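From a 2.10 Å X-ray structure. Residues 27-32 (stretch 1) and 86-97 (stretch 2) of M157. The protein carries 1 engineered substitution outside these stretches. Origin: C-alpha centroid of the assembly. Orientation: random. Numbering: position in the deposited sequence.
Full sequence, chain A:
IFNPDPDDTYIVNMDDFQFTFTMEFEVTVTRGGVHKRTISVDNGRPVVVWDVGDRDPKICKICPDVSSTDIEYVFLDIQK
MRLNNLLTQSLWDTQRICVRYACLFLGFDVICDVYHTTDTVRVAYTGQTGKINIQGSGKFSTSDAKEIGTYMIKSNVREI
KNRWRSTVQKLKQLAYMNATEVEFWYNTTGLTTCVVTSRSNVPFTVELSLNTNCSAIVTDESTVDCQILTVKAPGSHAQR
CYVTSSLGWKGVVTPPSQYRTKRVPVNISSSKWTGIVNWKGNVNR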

ATOM      1  N   VAL A  27       4.193 -10.405  -6.051  1.00 22.80           N
ATOM      2  CA  VAL A  27       5.125 -10.537  -7.154  1.00 24.55           C
ATOM      3  C   VAL A  27       4.354 -10.901  -8.408  1.00 26.48           C
ATOM      4  O   VAL A  27       3.493 -11.782  -8.383  1.00 26.06           O
ATOM      5  CB  VAL A  27       6.217 -11.624  -6.902  1.00 24.34           C
ATOM      6  CG1 VAL A  27       7.145 -11.741  -8.109  1.00 26.04           C
ATOM      7  CG2 VAL A  27       7.028 -11.290  -5.658  1.00 24.65           C
ATOM      8  N   THR A  28       4.674 -10.201  -9.494  1.00 27.90           N
ATOM      9  CA  THR A  28       4.085 -10.456 -10.793  1.00 30.63           C
ATOM     10  C   THR A  28       5.206 -10.769 -11.778  1.00 32.10           C
ATOM     11  O   THR A  28       6.225 -10.072 -11.816  1.00 31.78           O
ATOM     12  CB  THR A  28       3.267  -9.247 -11.285  1.00 31.53           C
ATOM     13  OG1 THR A  28       2.214  -8.978 -10.349  1.00 32.64           O
ATOM     14  CG2 THR A  28       2.670  -9.530 -12.641  1.00 32.43           C
ATOM     15  N   VAL A  29       5.031 -11.849 -12.528  1.00 33.99           N
ATOM     16  CA  VAL A  29       5.954 -12.230 -13.591  1.00 36.49           C
ATOM     17  C   VAL A  29       5.155 -12.363 -14.902  1.00 38.18           C
ATOM     18  O   VAL A  29       4.100 -12.990 -14.929  1.00 37.34           O
ATOM     19  CB  VAL A  29       6.676 -13.554 -13.237  1.00 36.36           C
ATOM     20  CG1 VAL A  29       7.358 -14.140 -14.446  1.00 37.75           C
ATOM     21  CG2 VAL A  29       7.695 -13.333 -12.120  1.00 36.12           C
ATOM     22  N   THR A  30       5.645 -11.742 -15.971  1.00 40.55           N
ATOM     23  CA  THR A  30       4.966 -11.806 -17.276  1.00 43.15           C
ATOM     24  C   THR A  30       5.909 -12.388 -18.319  1.00 44.10           C
ATOM     25  O   THR A  30       7.118 -12.178 -18.238  1.00 44.51           O
ATOM     26  CB  THR A  30       4.459 -10.409 -17.756  1.00 43.36           C
ATOM     27  OG1 THR A  30       3.716  -9.767 -16.716  1.00 44.28           O
ATOM     28  CG2 THR A  30       3.560 -10.530 -18.994  1.00 44.47           C
ATOM     29  N   ARG A  31       5.354 -13.139 -19.275  1.00 45.58           N
ATOM     30  CA  ARG A  31       6.099 -13.569 -20.477  1.00 46.82           C
ATOM     31  C   ARG A  31       6.531 -12.346 -21.279  1.00 47.22           C
ATOM     32  O   ARG A  31       5.685 -11.538 -21.705  1.00 47.56           O
ATOM     33  CB  ARG A  31       5.236 -14.482 -21.360  1.00 46.94           C
ATOM     34  CG  ARG A  31       4.938 -15.842 -20.757  1.00 47.96           C
ATOM     35  CD  ARG A  31       5.874 -16.938 -21.304  1.00 49.66           C
ATOM     36  NE  ARG A  31       5.601 -18.230 -20.666  1.00 49.62           N
ATOM     37  CZ  ARG A  31       4.410 -18.835 -20.659  1.00 49.56           C
ATOM     38  NH1 ARG A  31       3.361 -18.263 -21.246  1.00 50.41           N
ATOM     39  NH2 ARG A  31       4.262 -20.003 -20.050  1.00 48.47           N
ATOM     40  N   GLY A  32       7.851 -12.206 -21.465  1.00 47.66           N
ATOM     41  CA  GLY A  32       8.390 -10.998 -22.087  1.00 48.06           C
ATOM     42  C   GLY A  32       9.257 -10.205 -21.123  1.00 48.18           C
ATOM     43  O   GLY A  32       9.633  -9.063 -21.408  1.00 48.47           O
TER
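Stretch 2 86-97: LLTQSLWDTQRI

Stretch 2 enters as the end of a helix, passes through a loop that includes Leu 91 to Gln 95, and joins stretch 1 as a strand at Arg 96 and Ile 97. This strand runs antiparallel to strand 27-30. Val 29 faces Ile 97 as the hydrogen-bonded pair, with CA atoms 5.4 Å apart. Val 29 N donates to Ile 97 O at 2.8 Å, and Ile 97 N returns the bond to Val 29 O, also at 2.8 Å. Thr 30 and Arg 96 form the next, non-hydrogen-bonded pair, and their CA atoms close to 4.1 Å. The ladder extends past the strand: Arg 31 N donates to Gln 95 O at 2.7 Å.

Side chains divide between the two faces of the sheet. Val 29 and Ile 97 share one face. Val 29 is t, and its CG1 lies 3.5 Å from Leu 87 CD1. Leu 87, with chi1 m and chi2 t, points from the helix toward stretch 1 and brings CD1 to the valine. Ile 97 is t at both chi angles. The end of its side chain leads away from stretch 1, yet its CG2 remains 4.1 Å from Val 29 CB.

Thr 30 and Arg 96 share the other face. Thr 30 is m, which sets its CG2 3.1 Å from Gln 95 O. Arg 96 is p at chi1, between wells at chi2 (-146°) and m at chi3, and its guanidinium lies beside Thr 28 and Thr 30. Arg 96 NE comes 3.6 Å from Thr 30 OG1, and Arg 96 NH2 lies 3.6 Å from Thr 28 CG2.

Arg 31 has the largest area covered by the other stretch. Its chi1 is m, chi2 lies between wells at -99°, and chi3 is t. The extended chi3 helps carry the guanidinium to the backbone carbonyls of Leu 87, in the helix, and Leu 91. Arg 31 NH2 donates to Leu 87 O at 3.0 Å and to Leu 91 O at 2.6 Å; the latter angle, 135°, is the more bent. Arg 31 NH1 is 2.6 Å from Thr 94 O. Trp 92 CD1 lies over one face of the guanidinium, 3.7 Å from Arg 31 NH2, and Leu 87 CD2 over the opposite face, 4.1 Å from Arg 31 NH2. The group is thus held between an aromatic and an aliphatic side chain.

Gln 95 is m at chi1 and chi2. This bend brings its end nearer stretch 1, with OE1 3.5 Å from Arg 31 CB. Thr 94 is t, and its OG1 donates to Arg 96 O at 2.7 Å, linking the loop to the start of the strand.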

ATOM      1  N   LEU A  86       7.373 -21.775 -12.830  1.00 54.58           N
ATOM      2  CA  LEU A  86       6.021 -22.197 -13.170  1.00 55.18           C
ATOM      3  C   LEU A  86       5.652 -21.857 -14.610  1.00 55.56           C
ATOM      4  O   LEU A  86       5.031 -22.666 -15.302  1.00 55.68           O
ATOM      5  CB  LEU A  86       4.999 -21.589 -12.205  1.00 55.06           C
ATOM      6  CG  LEU A  86       4.953 -22.197 -10.794  1.00 55.71           C
ATOM      7  CD1 LEU A  86       4.195 -21.251  -9.838  1.00 55.45           C
ATOM      8  CD2 LEU A  86       4.346 -23.621 -10.819  1.00 56.19           C
ATOM      9  N   LEU A  87       6.033 -20.658 -15.051  1.00 56.20           N
ATOM     10  CA  LEU A  87       5.793 -20.236 -16.427  1.00 56.79           C
ATOM     11  C   LEU A  87       6.565 -21.125 -17.400  1.00 57.54           C
ATOM     12  O   LEU A  87       5.955 -21.788 -18.254  1.00 57.72           O
ATOM     13  CB  LEU A  87       6.149 -18.760 -16.632  1.00 56.38           C
ATOM     14  CG  LEU A  87       5.182 -17.690 -16.112  1.00 55.77           C
ATOM     15  CD1 LEU A  87       5.666 -16.330 -16.544  1.00 55.32           C
ATOM     16  CD2 LEU A  87       3.766 -17.908 -16.616  1.00 55.44           C
ATOM     17  N   THR A  88       7.897 -21.150 -17.237  1.00 58.51           N
ATOM     18  CA  THR A  88       8.799 -21.960 -18.071  1.00 59.43           C
ATOM     19  C   THR A  88       8.439 -23.450 -18.060  1.00 59.89           C
ATOM     20  O   THR A  88       8.379 -24.085 -19.119  1.00 60.17           O
ATOM     21  CB  THR A  88      10.282 -21.766 -17.651  1.00 59.42           C
ATOM     22  OG1 THR A  88      10.589 -20.364 -17.620  1.00 59.54           O
ATOM     23  CG2 THR A  88      11.226 -22.461 -18.627  1.00 59.63           C
ATOM     24  N   GLN A  89       8.182 -23.993 -16.869  1.00 60.47           N
ATOM     25  CA  GLN A  89       7.879 -25.412 -16.717  1.00 60.90           C
ATOM     26  C   GLN A  89       6.525 -25.816 -17.302  1.00 61.27           C
ATOM     27  O   GLN A  89       6.491 -26.636 -18.228  1.00 61.44           O
ATOM     28  CB  GLN A  89       7.988 -25.846 -15.251  1.00 61.02           C
ATOM     29  N   SER A  90       5.421 -25.245 -16.783  1.00 61.51           N
ATOM     30  CA  SER A  90       4.091 -25.793 -17.134  1.00 61.80           C
ATOM     31  C   SER A  90       2.907 -24.840 -16.968  1.00 61.70           C
ATOM     32  O   SER A  90       1.912 -25.194 -16.316  1.00 61.82           O
ATOM     33  CB  SER A  90       3.818 -27.082 -16.321  1.00 62.05           C
ATOM     34  OG  SER A  90       3.554 -26.755 -14.950  1.00 62.30           O
ATOM     35  N   LEU A  91       3.004 -23.644 -17.561  1.00 61.41           N
ATOM     36  CA  LEU A  91       1.850 -22.728 -17.588  1.00 61.11           C
ATOM     37  C   LEU A  91       1.848 -21.881 -18.864  1.00 60.79           C
ATOM     38  O   LEU A  91       2.027 -20.660 -18.816  1.00 60.81           O
ATOM     39  CB  LEU A  91       1.793 -21.835 -16.317  1.00 61.20           C
ATOM     40  CG  LEU A  91       1.514 -22.413 -14.915  1.00 61.38           C
ATOM     41  CD1 LEU A  91       1.749 -21.359 -13.851  1.00 61.76           C
ATOM     42  CD2 LEU A  91       0.106 -22.978 -14.771  1.00 61.45           C
ATOM     43  N   TRP A  92       1.643 -22.541 -20.008  1.00 60.33           N
ATOM     44  CA  TRP A  92       1.641 -21.849 -21.302  1.00 59.81           C
ATOM     45  C   TRP A  92       0.293 -21.220 -21.652  1.00 58.67           C
ATOM     46  O   TRP A  92       0.221 -20.361 -22.537  1.00 58.81           O
ATOM     47  CB  TRP A  92       2.096 -22.775 -22.434  1.00 60.43           C
ATOM     48  CG  TRP A  92       3.565 -23.088 -22.419  1.00 62.18           C
ATOM     49  CD1 TRP A  92       4.582 -22.300 -22.891  1.00 63.11           C
ATOM     50  CD2 TRP A  92       4.177 -24.286 -21.921  1.00 63.85           C
ATOM     51  NE1 TRP A  92       5.793 -22.934 -22.712  1.00 64.15           N
ATOM     52  CE2 TRP A  92       5.575 -24.153 -22.119  1.00 64.39           C
ATOM     53  CE3 TRP A  92       3.681 -25.459 -21.324  1.00 64.19           C
ATOM     54  CZ2 TRP A  92       6.484 -25.149 -21.740  1.00 65.03           C
ATOM     55  CZ3 TRP A  92       4.581 -26.447 -20.949  1.00 65.11           C
ATOM     56  CH2 TRP A  92       5.970 -26.287 -21.162  1.00 65.54           C
ATOM     57  N   ASP A  93      -0.768 -21.643 -20.965  1.00 57.06           N
ATOM     58  CA  ASP A  93      -2.097 -21.049 -21.153  1.00 55.40           C
ATOM     59  C   ASP A  93      -2.237 -19.695 -20.438  1.00 53.68           C
ATOM     60  O   ASP A  93      -3.347 -19.190 -20.246  1.00 53.90           O
ATOM     61  CB  ASP A  93      -3.204 -22.027 -20.729  1.00 55.80           C
ATOM     62  CG  ASP A  93      -2.953 -22.652 -19.351  1.00 57.12           C
ATOM     63  OD1 ASP A  93      -2.386 -21.948 -18.429  1.00 58.38           O
ATOM     64  OD2 ASP A  93      -3.335 -23.864 -19.184  1.00 58.35           O
ATOM     65  N   THR A  94      -1.098 -19.119 -20.049  1.00 51.50           N
ATOM     66  CA  THR A  94      -1.056 -17.816 -19.389  1.00 49.00           C
ATOM     67  C   THR A  94       0.175 -17.014 -19.806  1.00 47.52           C
ATOM     68  O   THR A  94       1.262 -17.560 -19.966  1.00 47.01           O
ATOM     69  CB  THR A  94      -1.164 -17.930 -17.825  1.00 48.96           C
ATOM     70  OG1 THR A  94      -1.426 -16.636 -17.266  1.00 48.03           O
ATOM     71  CG2 THR A  94       0.101 -18.513 -17.194  1.00 48.58           C
ATOM     72  N   GLN A  95      -0.018 -15.714 -19.984  1.00 46.06           N
ATOM     73  CA  GLN A  95       1.061 -14.799 -20.323  1.00 45.27           C
ATOM     74  C   GLN A  95       1.659 -14.160 -19.077  1.00 44.33           C
ATOM     75  O   GLN A  95       2.711 -13.522 -19.147  1.00 44.67           O
ATOM     76  CB  GLN A  95       0.560 -13.714 -21.280  1.00 45.69           C
ATOM     77  CG  GLN A  95       0.297 -14.218 -22.693  1.00 46.88           C
ATOM     78  CD  GLN A  95       1.531 -14.854 -23.323  1.00 48.76           C
ATOM     79  OE1 GLN A  95       2.555 -14.192 -23.534  1.00 49.35           O
ATOM     80  NE2 GLN A  95       1.440 -16.147 -23.616  1.00 48.94           N
ATOM     81  N   ARG A  96       0.984 -14.335 -17.941  1.00 42.40           N
ATOM     82  CA  ARG A  96       1.450 -13.765 -16.686  1.00 40.71           C
ATOM     83  C   ARG A  96       0.979 -14.534 -15.456  1.00 37.99           C
ATOM     84  O   ARG A  96      -0.023 -15.250 -15.485  1.00 36.68           O
ATOM     85  CB  ARG A  96       1.056 -12.285 -16.580  1.00 41.53           C
ATOM     86  CG  ARG A  96      -0.432 -12.029 -16.714  1.00 45.01           C
ATOM     87  CD  ARG A  96      -0.711 -10.684 -17.421  1.00 50.90           C
ATOM     88  NE  ARG A  96       0.077  -9.573 -16.872  1.00 55.06           N
ATOM     89  CZ  ARG A  96      -0.039  -9.101 -15.629  1.00 57.06           C
ATOM     90  NH1 ARG A  96      -0.903  -9.646 -14.778  1.00 57.95           N
ATOM     91  NH2 ARG A  96       0.720  -8.084 -15.233  1.00 58.24           N
ATOM     92  N   ILE A  97       1.716 -14.373 -14.366  1.00 35.42           N
ATOM     93  CA  ILE A  97       1.329 -14.982 -13.096  1.00 33.69           C
ATOM     94  C   ILE A  97       1.656 -14.020 -11.954  1.00 32.23           C
ATOM     95  O   ILE A  97       2.699 -13.365 -11.951  1.00 30.84           O
ATOM     96  CB  ILE A  97       2.022 -16.346 -12.870  1.00 34.03           C
ATOM     97  CG1 ILE A  97       1.526 -17.005 -11.580  1.00 34.88           C
ATOM     98  CG2 ILE A  97       3.547 -16.182 -12.849  1.00 34.96           C
ATOM     99  CD1 ILE A  97       1.947 -18.441 -11.426  1.00 38.48           C
TER